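Local coordinates for protein transcriptional regulator, PadR family (PDB 3HHH) that probably binds DNA through a winged helix-turn-helix domain and regulates transcription as a member of the PadR family, at residues B[24-29]-B[77-82]. Numbering follows the deposited sequence.
Sequences RKETYG and FYRLTS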
# COMPACT_ATOMS: atom_id res chain seq x y z
N ARG B 24 19.66 1.27 7.47
CA ARG B 24 20.47 0.13 7.88
C ARG B 24 21.90 0.27 7.39
O ARG B 24 22.85 0.03 8.13
CB ARG B 24 19.86 -1.16 7.33
CG ARG B 24 19.63 -2.25 8.37
CD ARG B 24 19.27 -3.57 7.70
NE ARG B 24 18.16 -3.42 6.76
CZ ARG B 24 17.74 -4.36 5.91
NH1 ARG B 24 18.32 -5.56 5.86
NH2 ARG B 24 16.72 -4.10 5.09
N LYS B 25 22.05 0.67 6.12
CA LYS B 25 23.36 0.80 5.49
C LYS B 25 23.36 1.91 4.43
O LYS B 25 22.40 2.06 3.68
CB LYS B 25 23.74 -0.53 4.83
CG LYS B 25 25.22 -0.66 4.45
CD LYS B 25 25.43 -1.76 3.41
CE LYS B 25 26.91 -2.06 3.19
NZ LYS B 25 27.12 -3.20 2.26
N GLU B 26 24.45 2.68 4.37
CA GLU B 26 24.66 3.64 3.29
C GLU B 26 24.70 2.88 1.97
O GLU B 26 25.35 1.83 1.88
CB GLU B 26 25.96 4.43 3.48
CG GLU B 26 26.05 5.69 2.62
CD GLU B 26 27.46 6.25 2.49
OE1 GLU B 26 27.59 7.48 2.36
OE2 GLU B 26 28.43 5.46 2.51
N THR B 27 24.03 3.40 0.95
CA THR B 27 23.68 2.58 -0.20
C THR B 27 23.37 3.38 -1.47
O THR B 27 23.22 4.60 -1.42
CB THR B 27 22.44 1.73 0.14
OG1 THR B 27 22.17 0.78 -0.90
CG2 THR B 27 21.22 2.62 0.35
N TYR B 28 23.28 2.68 -2.59
CA TYR B 28 22.90 3.28 -3.88
C TYR B 28 21.88 2.40 -4.61
O TYR B 28 21.77 1.20 -4.35
CB TYR B 28 24.14 3.50 -4.75
CG TYR B 28 24.85 2.23 -5.12
CD1 TYR B 28 25.71 1.60 -4.22
CD2 TYR B 28 24.66 1.63 -6.36
CE1 TYR B 28 26.36 0.43 -4.55
CE2 TYR B 28 25.31 0.45 -6.70
CZ TYR B 28 26.15 -0.14 -5.79
OH TYR B 28 26.81 -1.31 -6.10
N GLY B 29 21.15 3.01 -5.54
CA GLY B 29 20.06 2.37 -6.28
C GLY B 29 20.14 0.87 -6.52
O GLY B 29 19.20 0.14 -6.22
N PHE B 77 25.55 7.59 -3.37
CA PHE B 77 25.26 6.90 -2.11
C PHE B 77 24.33 7.74 -1.23
O PHE B 77 24.42 8.97 -1.22
CB PHE B 77 26.55 6.59 -1.35
CG PHE B 77 27.36 5.49 -1.97
CD1 PHE B 77 27.16 4.17 -1.59
CD2 PHE B 77 28.33 5.77 -2.92
CE1 PHE B 77 27.91 3.14 -2.16
CE2 PHE B 77 29.09 4.75 -3.49
CZ PHE B 77 28.87 3.43 -3.10
N TYR B 78 23.46 7.06 -0.48
CA TYR B 78 22.42 7.73 0.32
C TYR B 78 22.53 7.44 1.82
O TYR B 78 23.06 6.41 2.23
CB TYR B 78 21.03 7.29 -0.15
CG TYR B 78 20.71 7.69 -1.57
CD1 TYR B 78 20.01 8.86 -1.85
CD2 TYR B 78 21.09 6.88 -2.64
CE1 TYR B 78 19.71 9.23 -3.16
CE2 TYR B 78 20.79 7.24 -3.95
CZ TYR B 78 20.10 8.41 -4.20
OH TYR B 78 19.81 8.75 -5.50
N ARG B 79 22.02 8.37 2.62
CA ARG B 79 21.89 8.18 4.06
C ARG B 79 20.74 9.03 4.59
O ARG B 79 20.42 10.08 4.03
CB ARG B 79 23.20 8.53 4.79
CG ARG B 79 23.72 9.94 4.54
CD ARG B 79 25.13 10.14 5.10
NE ARG B 79 25.68 11.45 4.75
CZ ARG B 79 26.44 11.72 3.67
NH1 ARG B 79 26.76 10.77 2.80
NH2 ARG B 79 26.88 12.96 3.47
N LEU B 80 20.11 8.56 5.66
CA LEU B 80 18.95 9.25 6.23
C LEU B 80 19.36 10.52 6.97
O LEU B 80 20.36 10.55 7.68
CB LEU B 80 18.21 8.34 7.21
CG LEU B 80 17.52 7.10 6.63
CD1 LEU B 80 16.67 6.45 7.71
CD2 LEU B 80 16.68 7.44 5.40
N THR B 81 18.57 11.58 6.77
CA THR B 81 18.68 12.78 7.59
C THR B 81 17.94 12.51 8.90
O THR B 81 17.35 11.45 9.08
CB THR B 81 18.05 13.99 6.88
OG1 THR B 81 16.67 13.71 6.59
CG2 THR B 81 18.77 14.28 5.58
N SER B 82 17.97 13.48 9.81
CA SER B 82 17.20 13.38 11.05
C SER B 82 15.69 13.39 10.75
O SER B 82 14.93 12.65 11.37
CB SER B 82 17.56 14.52 12.00
OG SER B 82 18.89 14.38 12.47
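Tyr28 turns the edge of its ring toward the face of Phe77 in an offset edge-to-face pair, the centroids 5.2 Å apart and the planes at 72°. The two side chains run side by side and point the same way; Tyr28 CD1 comes closest, 3.4 Å from Phe77 CE1. Tyr28 reaches this place with CG between its own backbone N and carbonyl carbon (chi1 63°), while its CB lies over one face of the Phe77 ring. Beside the rings, Thr27 and Tyr78 form a single antiparallel hydrogen-bonded pair. Tyr78 N donates to Thr27 O over 2.6 Å, and a weak return bond runs from Thr27 N to Tyr78 O. The same Thr27 O lies in the plane of the Tyr78 ring, at its edge, 3.4 Å from CD2. In this winged helix-turn-helix domain the bridge adds the loop between helices 13-24 and 29-37 to strand 74-80 of the two-stranded wing, the usual place of a short third strand. Beyond it Glu26 extends from a CG anti to its backbone N (chi1 -164°), crossing Phe77 at about a right angle and lying alongside Arg79. Glu26 OE1 and Arg79 NH1, 3.4 Å apart, make a weakly bonded salt bridge, the carboxylate approaching the edge of the guanidinium. Both charges have stronger partners on strand 62-69: Lys67 for Glu26 and Glu65 for Arg79.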